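Twin-arginine translocation pathway signal protein (Burkholderia phytofirmans, PDB 2RJO) binds beta-D-galactopyranose in the cleft between its two lobes and is probably a periplasmic sugar-binding protein, perhaps serving an uptake system. Local coordinates at residues 10-14 against 69-73; 111-117 against 282-288; 176-180 against 204-208; 16-20 against 231-235; 183-188 against 211-216. One frame throughout, in Å; residues are numbered along the deposited sequence.

Two alpha/beta lobes enclose a galactose, and the five contacts sample both. Contacts 1 and 2 belong to one sheet, their centres about 16 Å apart: contact 1 joins strands 7-12 and 65-69, contact 2 joins strands 110-115 and 283-291. Contacts 3 and 5, about 10 Å apart between centres, lie in the lobe built on the parallel sheet of strands 137-143, 168-175, 198-203 and 227-228, and share helix 206-218. Contact 4 bridges the lobes across the cleft. Contacts 1, 3 and 4 all touch the sugar. Contact 2 pairs a strand from before the second lobe with one from after it; contacts 3 and 5 lie inside the loops closed by contacts 2 and 4.

Contact 1: residues 10-14 against 69-73; sequences CSFRS and VDPND. With GAL (beta-D-galactopyranose), chain B; SO4 (sulfate ion), chain D.
Segment 10-14 finishes strand 7-12 and turns into loop at Arg13; 69-73 leaves the end of strand 65-69. The two run side by side in the same sense, with Ser11 opposite Val69 in a parallel bridge (CA-CA 4.6 Å) and their side chains on one face of the sheet, Ser11 CB 3.5 Å from Val69 CG2. The backbone bond is Asp70 N to Ser11 O, 3.0 Å and nearly straight. Beyond it the segments separate, and water 1 links Ser11 OG with Asp70 O (2.8 Å to each). Such strand-end loops line the sugar cleft of periplasmic binding proteins. Side-chain bonds fill the gap: Arg13, with chi1 between wells at -148°, chi2 t and chi3 m, sends NE to Asn72 OD1 (2.8 Å; Asn72 chi1 t) and NH2 to Asn72 O (3.0 Å). Asn72 ND2 is held by Ser47. For the ligand, Arg13 NH2 donates to galactose O6 (3.0 Å), which in turn donates to Asp70 OD1 (2.8 Å; Asp70 chi1 t); Asp70 OD2 bonds Tyr20. Arg13 NH1 reaches sulfate O2 at 2.8 Å.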
# COMPACT_ATOMS: atom_id res chain seq x y z
N CYS A 10 15.15 3.51 0.40
CA CYS A 10 13.73 3.19 0.47
C CYS A 10 13.38 2.66 1.86
O CYS A 10 13.95 1.66 2.32
CB CYS A 10 13.39 2.15 -0.60
SG CYS A 10 11.63 1.81 -0.77
N SER A 11 12.46 3.34 2.53
CA SER A 11 12.04 2.95 3.87
C SER A 11 10.63 2.38 3.91
O SER A 11 9.69 2.98 3.38
CB SER A 11 12.11 4.15 4.83
OG SER A 11 11.58 3.80 6.10
N PHE A 12 10.48 1.23 4.55
CA PHE A 12 9.19 0.58 4.67
C PHE A 12 9.10 -0.33 5.90
O PHE A 12 10.11 -0.62 6.55
CB PHE A 12 8.87 -0.19 3.39
CG PHE A 12 9.97 -1.08 2.94
CD1 PHE A 12 10.03 -2.41 3.36
CD2 PHE A 12 10.98 -0.59 2.10
CE1 PHE A 12 11.08 -3.24 2.96
CE2 PHE A 12 12.03 -1.42 1.69
CZ PHE A 12 12.08 -2.75 2.12
N ARG A 13 7.90 -0.78 6.21
CA ARG A 13 7.68 -1.60 7.40
C ARG A 13 8.35 -2.97 7.45
O ARG A 13 9.14 -3.22 8.36
CB ARG A 13 6.18 -1.73 7.66
CG ARG A 13 5.82 -1.84 9.14
CD ARG A 13 4.34 -1.75 9.39
NE ARG A 13 3.77 -0.42 9.12
CZ ARG A 13 3.15 -0.09 7.99
NH1 ARG A 13 3.02 -0.98 7.01
NH2 ARG A 13 2.64 1.13 7.85
N SER A 14 8.07 -3.87 6.51
CA SER A 14 8.67 -5.20 6.58
C SER A 14 8.85 -5.99 5.29
O SER A 14 8.10 -5.82 4.33
CB SER A 14 7.86 -6.06 7.54
OG SER A 14 7.73 -5.40 8.79
N VAL A 69 9.78 6.87 0.92
CA VAL A 69 9.30 6.21 2.14
C VAL A 69 7.80 6.04 2.33
O VAL A 69 6.99 6.91 1.99
CB VAL A 69 9.86 6.95 3.39
CG1 VAL A 69 9.42 8.42 3.36
CG2 VAL A 69 9.38 6.28 4.67
N ASP A 70 7.45 4.89 2.91
CA ASP A 70 6.08 4.52 3.25
C ASP A 70 6.10 4.63 4.78
O ASP A 70 6.49 3.69 5.47
CB ASP A 70 5.83 3.06 2.83
CG ASP A 70 4.41 2.57 3.14
OD1 ASP A 70 3.78 3.07 4.10
OD2 ASP A 70 3.93 1.65 2.44
N PRO A 71 5.72 5.80 5.33
CA PRO A 71 5.71 6.02 6.78
C PRO A 71 4.94 4.96 7.57
O PRO A 71 3.79 4.65 7.24
CB PRO A 71 5.08 7.40 6.92
CG PRO A 71 5.56 8.10 5.70
CD PRO A 71 5.32 7.04 4.63
N ASN A 72 5.58 4.42 8.60
CA ASN A 72 4.99 3.40 9.47
C ASN A 72 3.64 3.88 9.99
O ASN A 72 2.67 3.13 10.04
CB ASN A 72 5.95 3.11 10.63
CG ASN A 72 5.42 2.05 11.57
OD1 ASN A 72 5.10 0.94 11.15
ND2 ASN A 72 5.35 2.38 12.86
N ASP A 73 3.58 5.16 10.36
CA ASP A 73 2.35 5.77 10.85
C ASP A 73 2.29 7.16 10.22
O ASP A 73 3.31 7.70 9.79
CB ASP A 73 2.36 5.89 12.39
CG ASP A 73 1.30 5.00 13.06
OD1 ASP A 73 0.29 4.67 12.39
OD2 ASP A 73 1.47 4.65 14.26
C1 GAL B . 1.01 -2.38 3.89
C2 GAL B . -0.24 -2.73 3.05
C3 GAL B . -0.45 -1.63 1.99
C4 GAL B . -0.63 -0.28 2.71
C5 GAL B . 0.65 -0.03 3.55
C6 GAL B . 0.50 1.28 4.28
O1 GAL B . 1.20 -3.40 4.89
O2 GAL B . -0.04 -3.98 2.39
O3 GAL B . -1.61 -1.90 1.21
O4 GAL B . -1.76 -0.37 3.58
O5 GAL B . 0.83 -1.09 4.55
O6 GAL B . 1.68 1.49 5.03
S SO4 D . 3.49 -4.96 7.00
O1 SO4 D . 4.94 -4.92 7.33
O2 SO4 D . 2.83 -3.71 7.43
O3 SO4 D . 2.86 -6.14 7.63
O4 SO4 D . 3.36 -5.07 5.53
O HOH W 1 8.92 3.70 6.89
O HOH W 2 5.68 1.15 5.93

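Contact 2: residues 111-117 against 282-288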
# COMPACT_ATOMS: atom_id res chain seq x y z
N VAL A 111 9.26 16.31 -2.45
CA VAL A 111 8.85 16.15 -3.84
C VAL A 111 7.40 15.77 -4.07
O VAL A 111 6.70 16.42 -4.86
CB VAL A 111 9.74 15.12 -4.54
CG1 VAL A 111 9.32 14.99 -6.00
CG2 VAL A 111 11.19 15.52 -4.42
N ALA A 112 6.93 14.71 -3.42
CA ALA A 112 5.55 14.32 -3.63
C ALA A 112 5.03 13.25 -2.69
O ALA A 112 5.80 12.55 -2.03
CB ALA A 112 5.36 13.86 -5.09
N HIS A 113 3.71 13.15 -2.63
CA HIS A 113 3.02 12.16 -1.84
C HIS A 113 2.20 11.36 -2.85
O HIS A 113 1.51 11.94 -3.69
CB HIS A 113 2.08 12.82 -0.83
CG HIS A 113 1.26 11.84 -0.04
ND1 HIS A 113 1.83 10.91 0.81
CD2 HIS A 113 -0.07 11.62 0.00
CE1 HIS A 113 0.89 10.16 1.34
NE2 HIS A 113 -0.28 10.56 0.86
N LEU A 114 2.31 10.04 -2.79
CA LEU A 114 1.57 9.19 -3.71
C LEU A 114 0.58 8.34 -2.93
O LEU A 114 0.88 7.90 -1.82
CB LEU A 114 2.51 8.28 -4.49
CG LEU A 114 3.63 8.94 -5.29
CD1 LEU A 114 4.38 7.85 -6.02
CD2 LEU A 114 3.07 9.97 -6.26
N SER A 115 -0.59 8.10 -3.50
CA SER A 115 -1.58 7.30 -2.82
C SER A 115 -2.65 6.86 -3.79
O SER A 115 -2.60 7.16 -4.98
CB SER A 115 -2.20 8.10 -1.68
OG SER A 115 -3.03 7.29 -0.87
N TYR A 116 -3.62 6.12 -3.27
CA TYR A 116 -4.73 5.64 -4.07
C TYR A 116 -5.97 5.90 -3.25
O TYR A 116 -5.89 6.05 -2.02
CB TYR A 116 -4.60 4.15 -4.35
CG TYR A 116 -3.43 3.78 -5.20
CD1 TYR A 116 -3.61 3.38 -6.51
CD2 TYR A 116 -2.14 3.78 -4.69
CE1 TYR A 116 -2.53 2.99 -7.30
CE2 TYR A 116 -1.05 3.38 -5.46
CZ TYR A 116 -1.25 2.99 -6.77
OH TYR A 116 -0.19 2.57 -7.54
N ASP A 117 -7.11 5.97 -3.93
CA ASP A 117 -8.40 6.21 -3.30
C ASP A 117 -8.88 4.95 -2.57
O ASP A 117 -9.60 4.13 -3.14
CB ASP A 117 -9.41 6.60 -4.39
CG ASP A 117 -10.77 6.94 -3.83
OD1 ASP A 117 -11.05 6.58 -2.66
OD2 ASP A 117 -11.56 7.55 -4.57
N ARG A 282 1.71 16.71 -7.24
CA ARG A 282 2.41 16.88 -5.97
C ARG A 282 1.81 15.90 -4.95
O ARG A 282 2.54 15.27 -4.19
CB ARG A 282 2.25 18.32 -5.48
CG ARG A 282 3.37 19.24 -5.94
CD ARG A 282 4.64 18.92 -5.15
NE ARG A 282 5.65 19.94 -5.32
CZ ARG A 282 6.52 20.31 -4.39
NH1 ARG A 282 6.52 19.75 -3.19
NH2 ARG A 282 7.43 21.23 -4.68
N GLU A 283 0.49 15.80 -4.94
CA GLU A 283 -0.25 14.88 -4.08
C GLU A 283 -1.19 14.18 -5.05
O GLU A 283 -2.20 14.74 -5.46
CB GLU A 283 -1.07 15.63 -3.03
CG GLU A 283 -0.25 16.20 -1.90
CD GLU A 283 -1.10 16.65 -0.73
OE1 GLU A 283 -2.34 16.62 -0.85
OE2 GLU A 283 -0.53 17.04 0.32
N SER A 284 -0.85 12.94 -5.41
CA SER A 284 -1.63 12.20 -6.39
C SER A 284 -2.31 10.92 -5.93
O SER A 284 -1.80 10.19 -5.09
CB SER A 284 -0.72 11.85 -7.58
OG SER A 284 0.22 12.88 -7.85
N PHE A 285 -3.48 10.67 -6.50
CA PHE A 285 -4.19 9.41 -6.27
C PHE A 285 -3.79 8.76 -7.58
O PHE A 285 -3.93 9.38 -8.63
CB PHE A 285 -5.71 9.60 -6.24
CG PHE A 285 -6.29 9.60 -4.86
CD1 PHE A 285 -7.62 9.93 -4.66
CD2 PHE A 285 -5.50 9.27 -3.75
CE1 PHE A 285 -8.17 9.94 -3.37
CE2 PHE A 285 -6.04 9.28 -2.47
CZ PHE A 285 -7.37 9.61 -2.28
N CYS A 286 -3.29 7.53 -7.54
CA CYS A 286 -2.86 6.88 -8.77
C CYS A 286 -3.88 5.86 -9.25
O CYS A 286 -4.79 5.48 -8.52
CB CYS A 286 -1.51 6.20 -8.56
SG CYS A 286 -0.28 7.29 -7.82
N THR A 287 -3.73 5.44 -10.50
CA THR A 287 -4.64 4.47 -11.07
C THR A 287 -4.20 3.08 -10.66
O THR A 287 -3.02 2.76 -10.73
CB THR A 287 -4.64 4.54 -12.61
OG1 THR A 287 -5.13 5.83 -13.02
CG2 THR A 287 -5.53 3.46 -13.20
N ALA A 288 -5.15 2.27 -10.20
CA ALA A 288 -4.83 0.90 -9.80
C ALA A 288 -5.66 -0.04 -10.68
O ALA A 288 -6.52 0.41 -11.42
CB ALA A 288 -5.17 0.70 -8.34
O HOH W 3 -0.82 1.61 -10.31
O HOH W 4 -6.89 5.96 -6.88
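Tyr116 lays one ring face over Cys286, whose CB sits 3.9 Å from the ring centroid in a CH-pi contact, with SG obliquely placed at 4.8 Å from the same centroid. Ala288 CB also packs on this ring, 3.6 Å from Tyr116 CD1, and water 3 joins Tyr116 OH (3.0 Å) to Thr287 O (2.5 Å). Phe285 in turn lays a ring face against the Tyr116-Asp117 backbone and Asp117 CB, the latter 4.0 Å from the centroid. Each segment thus gives one ring to the other.

Behind these rings the strands pair in parallel, the axes of segments 111-115 and 283-286 approaching to 4.9 Å at 22°, with His113 opposite Glu283, Leu114 opposite Ser284 and Ser115 opposite Phe285. The hydrogen bonds alternate as expected for parallel strands: His113 N to Arg282 O (2.9 Å), Ser284 N to His113 O (3.1 Å), Ser115 N to Ser284 O (2.9 Å) and Cys286 N to Ser115 O (2.7 Å). Past the last, water 4 links Asp117 N (3.0 Å) and Cys286 O (2.7 Å).

The pair joins a strand preceding the second lobe to one following it, consistent with a two-lobed periplasmic binding protein. Asp117 is the N-cap of helix 118-132, bonding Ala120 N. In the first-lobe sheet, strand 110-115 lies between 90-94 and 283-291, which pairs with strand 317-320, while Leu114 and Tyr116 pack against helix 253-268.

Contact 3: residues 176-180 against 204-208. With GAL (beta-D-galactopyranose), chain B.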
# COMPACT_ATOMS: atom_id res chain seq x y z
N ALA A 176 -5.76 -6.22 12.30
CA ALA A 176 -4.72 -7.25 12.29
C ALA A 176 -3.38 -6.65 11.86
O ALA A 176 -2.43 -7.38 11.53
CB ALA A 176 -5.12 -8.40 11.38
N ASP A 177 -3.32 -5.32 11.85
CA ASP A 177 -2.11 -4.58 11.50
C ASP A 177 -1.37 -5.02 10.23
O ASP A 177 -0.14 -5.12 10.23
CB ASP A 177 -1.10 -4.64 12.67
CG ASP A 177 -1.61 -3.96 13.93
OD1 ASP A 177 -2.35 -2.96 13.84
OD2 ASP A 177 -1.24 -4.43 15.04
N TRP A 178 -2.11 -5.30 9.15
CA TRP A 178 -1.53 -5.73 7.86
C TRP A 178 -0.75 -7.06 7.90
O TRP A 178 -0.16 -7.45 6.90
CB TRP A 178 -0.56 -4.66 7.34
CG TRP A 178 -1.06 -3.24 7.36
CD1 TRP A 178 -0.48 -2.18 8.01
CD2 TRP A 178 -2.18 -2.69 6.65
NE1 TRP A 178 -1.16 -1.02 7.73
CE2 TRP A 178 -2.21 -1.31 6.90
CE3 TRP A 178 -3.16 -3.25 5.81
CZ2 TRP A 178 -3.19 -0.46 6.35
CZ3 TRP A 178 -4.14 -2.41 5.27
CH2 TRP A 178 -4.14 -1.03 5.54
N ASN A 179 -0.75 -7.73 9.05
CA ASN A 179 0.01 -8.97 9.24
C ASN A 179 -0.83 -10.26 9.15
O ASN A 179 -1.84 -10.38 9.83
CB ASN A 179 0.70 -8.88 10.60
CG ASN A 179 1.72 -9.96 10.82
OD1 ASN A 179 1.37 -11.14 10.91
ND2 ASN A 179 2.99 -9.58 10.90
N SER A 180 -0.41 -11.21 8.31
CA SER A 180 -1.16 -12.46 8.17
C SER A 180 -1.14 -13.29 9.44
O SER A 180 -2.11 -13.96 9.76
CB SER A 180 -0.60 -13.31 7.03
OG SER A 180 0.69 -13.78 7.34
N ALA A 204 -8.41 -5.81 4.59
CA ALA A 204 -7.87 -4.52 4.15
C ALA A 204 -6.63 -4.62 3.24
O ALA A 204 -6.24 -3.63 2.63
CB ALA A 204 -7.57 -3.62 5.36
N ASN A 205 -6.00 -5.80 3.18
CA ASN A 205 -4.85 -6.02 2.29
C ASN A 205 -4.69 -7.52 2.03
O ASN A 205 -5.36 -8.32 2.68
CB ASN A 205 -3.56 -5.40 2.88
CG ASN A 205 -2.88 -6.27 3.91
OD1 ASN A 205 -3.54 -6.94 4.70
ND2 ASN A 205 -1.56 -6.24 3.93
N ASP A 206 -3.85 -7.90 1.07
CA ASP A 206 -3.66 -9.31 0.75
C ASP A 206 -3.08 -10.18 1.86
O ASP A 206 -3.53 -11.30 2.07
CB ASP A 206 -2.79 -9.49 -0.50
CG ASP A 206 -3.50 -9.09 -1.78
OD1 ASP A 206 -4.71 -8.80 -1.71
OD2 ASP A 206 -2.85 -9.06 -2.84
N ASP A 207 -2.07 -9.66 2.56
CA ASP A 207 -1.44 -10.43 3.62
C ASP A 207 -2.46 -10.92 4.64
O ASP A 207 -2.45 -12.09 5.01
CB ASP A 207 -0.35 -9.60 4.31
CG ASP A 207 0.78 -10.46 4.85
OD1 ASP A 207 1.36 -11.24 4.06
OD2 ASP A 207 1.11 -10.37 6.05
N MSE A 208 -3.36 -10.04 5.08
CA MSE A 208 -4.38 -10.42 6.06
C MSE A 208 -5.38 -11.41 5.44
O MSE A 208 -5.88 -12.30 6.12
CB MSE A 208 -5.12 -9.18 6.60
CG MSE A 208 -4.23 -8.17 7.35
SE MSE A 208 -5.11 -6.96 8.42
CE MSE A 208 -5.99 -6.02 7.20
C1 GAL B . 1.01 -2.38 3.89
C2 GAL B . -0.24 -2.73 3.05
C3 GAL B . -0.45 -1.63 1.99
C4 GAL B . -0.63 -0.28 2.71
C5 GAL B . 0.65 -0.03 3.55
C6 GAL B . 0.50 1.28 4.28
O1 GAL B . 1.20 -3.40 4.89
O2 GAL B . -0.04 -3.98 2.39
O3 GAL B . -1.61 -1.90 1.21
O4 GAL B . -1.76 -0.37 3.58
O5 GAL B . 0.83 -1.09 4.55
O6 GAL B . 1.68 1.49 5.03
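Two loops at the ends of parallel strands meet here in the second alpha/beta lobe, each leading into a helix and each giving a residue to the sugar pocket. Ala204 comes first, its CB 3.6 Å from Trp178 CZ3. Asn205 is the N-cap of helix 206-218: its OD1 accepts from Met208 N at 3.1 Å, while ND2 donates to galactose O2 (3.1 Å) and, weakly, to Trp178 O (3.5 Å). Asp206 points away from 176-180; its carboxylate is hydrogen-bonded to Ser248 OG and Thr233 N. Asp207 turns back, and OD2 accepts from Ser180 N (2.9 Å), the first residue of helix 180-194. Met208, a selenomethionine, lies along the type I' turn 176-179, whose closing bond runs from Asn179 N to Ala176 O (3.0 Å); both central residues, Asp177 and Trp178, have positive phi. The turn places the indole against the sugar, with galactose O4 over one ring face, 3.1 Å from Trp178 CZ2. Met208 SE lies 3.5 Å from Trp178 N and 3.3 Å from Ala176 CB.

Contact 4: residues 16-20 against 231-235. With GAL (beta-D-galactopyranose), chain B; SO4 (sulfate ion), chain D.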
# COMPACT_ATOMS: atom_id res chain seq x y z
N THR A 16 8.52 -9.16 5.24
CA THR A 16 7.70 -10.36 5.36
C THR A 16 6.40 -10.29 4.56
O THR A 16 5.81 -11.32 4.25
CB THR A 16 7.40 -10.69 6.86
OG1 THR A 16 6.33 -11.64 6.93
CG2 THR A 16 7.01 -9.45 7.63
N ASN A 17 5.97 -9.08 4.23
CA ASN A 17 4.76 -8.84 3.44
C ASN A 17 5.18 -8.75 1.98
O ASN A 17 5.92 -7.85 1.60
CB ASN A 17 4.12 -7.51 3.86
CG ASN A 17 2.83 -7.19 3.09
OD1 ASN A 17 2.62 -7.65 1.97
ND2 ASN A 17 1.97 -6.38 3.70
N PRO A 18 4.69 -9.67 1.13
CA PRO A 18 5.07 -9.64 -0.29
C PRO A 18 4.85 -8.28 -0.95
O PRO A 18 5.50 -7.94 -1.96
CB PRO A 18 4.23 -10.76 -0.90
CG PRO A 18 3.07 -10.92 0.04
CD PRO A 18 3.71 -10.74 1.39
N TYR A 19 3.95 -7.48 -0.40
CA TYR A 19 3.70 -6.15 -0.94
C TYR A 19 5.03 -5.38 -0.95
O TYR A 19 5.41 -4.80 -1.96
CB TYR A 19 2.68 -5.40 -0.07
CG TYR A 19 2.60 -3.93 -0.41
CD1 TYR A 19 1.83 -3.48 -1.48
CD2 TYR A 19 3.34 -3.00 0.31
CE1 TYR A 19 1.81 -2.12 -1.82
CE2 TYR A 19 3.33 -1.65 -0.02
CZ TYR A 19 2.56 -1.21 -1.09
OH TYR A 19 2.56 0.13 -1.41
N TYR A 20 5.71 -5.39 0.19
CA TYR A 20 6.98 -4.70 0.35
C TYR A 20 8.15 -5.40 -0.32
O TYR A 20 9.17 -4.77 -0.61
CB TYR A 20 7.28 -4.49 1.84
CG TYR A 20 6.42 -3.42 2.47
CD1 TYR A 20 5.64 -3.69 3.59
CD2 TYR A 20 6.39 -2.13 1.94
CE1 TYR A 20 4.83 -2.69 4.16
CE2 TYR A 20 5.59 -1.13 2.50
CZ TYR A 20 4.82 -1.42 3.62
OH TYR A 20 4.03 -0.44 4.18
N ASP A 231 -3.79 -5.20 -2.83
CA ASP A 231 -2.35 -5.11 -3.04
C ASP A 231 -1.99 -5.73 -4.38
O ASP A 231 -1.16 -5.20 -5.11
CB ASP A 231 -1.56 -5.82 -1.92
CG ASP A 231 -1.36 -4.94 -0.68
OD1 ASP A 231 -1.65 -3.73 -0.77
OD2 ASP A 231 -0.91 -5.45 0.37
N GLY A 232 -2.63 -6.85 -4.71
CA GLY A 232 -2.36 -7.52 -5.96
C GLY A 232 -1.00 -8.19 -5.97
O GLY A 232 -0.37 -8.30 -7.02
N THR A 233 -0.54 -8.64 -4.81
CA THR A 233 0.75 -9.31 -4.69
C THR A 233 0.67 -10.69 -5.35
O THR A 233 -0.40 -11.29 -5.41
CB THR A 233 1.16 -9.48 -3.21
OG1 THR A 233 0.26 -10.39 -2.56
CG2 THR A 233 1.11 -8.14 -2.49
N GLN A 234 1.81 -11.18 -5.84
CA GLN A 234 1.86 -12.48 -6.49
C GLN A 234 1.15 -13.58 -5.71
O GLN A 234 0.33 -14.30 -6.27
CB GLN A 234 3.33 -12.84 -6.77
CG GLN A 234 3.69 -14.31 -6.64
CD GLN A 234 3.08 -15.21 -7.71
OE1 GLN A 234 3.24 -16.45 -7.67
NE2 GLN A 234 2.40 -14.60 -8.68
N PRO A 235 1.42 -13.72 -4.40
CA PRO A 235 0.74 -14.77 -3.64
C PRO A 235 -0.76 -14.53 -3.59
O PRO A 235 -1.55 -15.47 -3.54
CB PRO A 235 1.37 -14.66 -2.25
CG PRO A 235 2.72 -14.12 -2.52
CD PRO A 235 2.41 -13.04 -3.55
C1 GAL B . 1.01 -2.38 3.89
C2 GAL B . -0.24 -2.73 3.05
C3 GAL B . -0.45 -1.63 1.99
C4 GAL B . -0.63 -0.28 2.71
C5 GAL B . 0.65 -0.03 3.55
C6 GAL B . 0.50 1.28 4.28
O1 GAL B . 1.20 -3.40 4.89
O2 GAL B . -0.04 -3.98 2.39
O3 GAL B . -1.61 -1.90 1.21
O4 GAL B . -1.76 -0.37 3.58
O5 GAL B . 0.83 -1.09 4.55
O6 GAL B . 1.68 1.49 5.03
S SO4 D . 3.49 -4.96 7.00
O1 SO4 D . 4.94 -4.92 7.33
O2 SO4 D . 2.83 -3.71 7.43
O3 SO4 D . 2.86 -6.14 7.63
O4 SO4 D . 3.36 -5.07 5.53
O HOH W 5 0.07 -7.89 1.34
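With no direct hydrogen bond between them, these segments, 211 residues apart in sequence, are joined by a water and by the sugar. Water 5 donates to Asn17 OD1 (2.6 Å) and to Asp231 OD2 (2.8 Å), two oxygens that stand 4.5 Å apart. The contact buries just 223 Å², and its direct part is van der Waals packing. Pro18 CB meets Pro235 CD at 3.9 Å, and Thr233 CG2 lies 3.6 Å from Tyr19 N and 4.0 Å from Tyr19 CB.

Both segments are helix starts. Asn17 is the N-cap of helix 18-34, with OD1 accepting from Tyr19 N (2.7 Å), so this oxygen serves the cap and the water together. Thr233 caps helix 234-241, and its backbone N is bonded by Asp206.

The galactose completes the bridge. Asp231 accepts from two neighbouring hydroxyls, OD1 from O3 (2.7 Å) and OD2 from O2 (2.6 Å), a bidentate grip on the sugar. Asn17 ND2 reaches galactose O2 weakly at 3.4 Å and O4 of a sulfate, probably from the crystallisation liquor, at 2.6 Å. Tyr19 presents a ring face to galactose C3, and its OH is bonded to Trp95. A carboxylate paired with adjacent sugar hydroxyls and an aromatic ring against the pyranose, held between two lobes, is consistent with the ligand site of a sugar-binding periplasmic protein.

Contact 5: residues 183-188 against 211-216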
# COMPACT_ATOMS: atom_id res chain seq x y z
N ALA A 183 -3.75 -12.03 11.61
CA ALA A 183 -5.09 -12.30 11.09
C ALA A 183 -5.50 -13.76 11.29
O ALA A 183 -6.67 -14.07 11.47
CB ALA A 183 -5.16 -11.96 9.61
N PHE A 184 -4.52 -14.65 11.26
CA PHE A 184 -4.77 -16.08 11.42
C PHE A 184 -5.56 -16.37 12.70
O PHE A 184 -6.71 -16.81 12.62
CB PHE A 184 -3.43 -16.83 11.41
CG PHE A 184 -3.56 -18.33 11.42
CD1 PHE A 184 -3.78 -19.02 10.23
CD2 PHE A 184 -3.43 -19.04 12.61
CE1 PHE A 184 -3.86 -20.42 10.21
CE2 PHE A 184 -3.50 -20.44 12.61
CZ PHE A 184 -3.72 -21.13 11.41
N PRO A 185 -4.97 -16.12 13.89
CA PRO A 185 -5.72 -16.41 15.13
C PRO A 185 -7.03 -15.65 15.29
O PRO A 185 -7.91 -16.08 16.03
CB PRO A 185 -4.71 -16.07 16.23
CG PRO A 185 -3.86 -15.03 15.61
CD PRO A 185 -3.65 -15.56 14.21
N ILE A 186 -7.17 -14.52 14.60
CA ILE A 186 -8.42 -13.76 14.69
C ILE A 186 -9.51 -14.46 13.86
O ILE A 186 -10.67 -14.48 14.26
CB ILE A 186 -8.23 -12.31 14.17
CG1 ILE A 186 -7.33 -11.53 15.13
CG2 ILE A 186 -9.57 -11.62 14.05
CD1 ILE A 186 -7.07 -10.08 14.70
N MSE A 187 -9.12 -15.04 12.73
CA MSE A 187 -10.06 -15.75 11.87
C MSE A 187 -10.55 -16.99 12.60
O MSE A 187 -11.73 -17.35 12.52
CB MSE A 187 -9.38 -16.19 10.57
CG MSE A 187 -9.95 -15.55 9.30
SE MSE A 187 -11.66 -15.96 8.91
CE MSE A 187 -12.33 -14.49 8.77
N GLN A 188 -9.64 -17.64 13.31
CA GLN A 188 -9.97 -18.85 14.07
C GLN A 188 -11.02 -18.56 15.12
O GLN A 188 -12.02 -19.26 15.20
CB GLN A 188 -8.72 -19.41 14.75
CG GLN A 188 -7.68 -19.91 13.80
CD GLN A 188 -6.55 -20.61 14.52
OE1 GLN A 188 -5.83 -20.00 15.33
NE2 GLN A 188 -6.38 -21.90 14.23
N GLY A 211 -3.89 -14.67 5.46
CA GLY A 211 -3.87 -15.15 6.83
C GLY A 211 -5.24 -15.72 7.12
O GLY A 211 -5.36 -16.76 7.77
N ALA A 212 -6.28 -15.05 6.63
CA ALA A 212 -7.64 -15.51 6.81
C ALA A 212 -7.83 -16.84 6.08
O ALA A 212 -8.41 -17.78 6.61
CB ALA A 212 -8.62 -14.46 6.27
N ILE A 213 -7.31 -16.92 4.85
CA ILE A 213 -7.43 -18.13 4.06
C ILE A 213 -6.66 -19.31 4.65
O ILE A 213 -7.01 -20.46 4.42
CB ILE A 213 -6.97 -17.89 2.62
CG1 ILE A 213 -7.92 -16.89 1.94
CG2 ILE A 213 -6.92 -19.21 1.86
CD1 ILE A 213 -7.45 -16.38 0.58
N GLU A 214 -5.61 -19.03 5.42
CA GLU A 214 -4.84 -20.10 6.04
C GLU A 214 -5.64 -20.72 7.17
O GLU A 214 -5.52 -21.91 7.46
CB GLU A 214 -3.51 -19.58 6.58
CG GLU A 214 -2.50 -19.25 5.49
CD GLU A 214 -1.28 -18.55 6.05
OE1 GLU A 214 -1.44 -17.48 6.68
OE2 GLU A 214 -0.15 -19.06 5.85
N ALA A 215 -6.45 -19.89 7.83
CA ALA A 215 -7.29 -20.34 8.91
C ALA A 215 -8.44 -21.15 8.30
O ALA A 215 -8.80 -22.21 8.81
CB ALA A 215 -7.83 -19.15 9.69
N LEU A 216 -9.02 -20.65 7.21
CA LEU A 216 -10.10 -21.37 6.55
C LEU A 216 -9.60 -22.74 6.07
O LEU A 216 -10.27 -23.75 6.27
CB LEU A 216 -10.62 -20.59 5.34
CG LEU A 216 -11.29 -19.25 5.61
CD1 LEU A 216 -11.60 -18.58 4.28
CD2 LEU A 216 -12.54 -19.45 6.44
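This is a helix-helix contact at the outer part of the second alpha/beta lobe, between helices 180-194 and 206-218, which follow strands 168-175 and 198-203 and pack on the same face of the parallel sheet, both touching strand 137-143. The short segments approach to 7.6 Å between axes and cross at -47°. So close an approach depends on small residues: Gly211 has no side chain where Ala183 and Phe184 come near, and Ala212 and Ala215 present only methyl groups. The nearest CA pair, Phe184 and Gly211, is 4.8 Å apart. Met187, a selenomethionine, sits against both alanines, with CG 3.5 Å from Ala212 CB and CB 3.5 Å from Ala215 CB. Beneath this layer Ala183, Met187 and Ala212 reach strand 137-143 through Leu142 and Val140. Toward the solvent side, Phe184, with chi1 t, turns its ring edge to the backbone of the other helix, where Phe184 CD1 is 3.7 Å from Gly211 O and CE1 is 3.5 Å from Glu214 C.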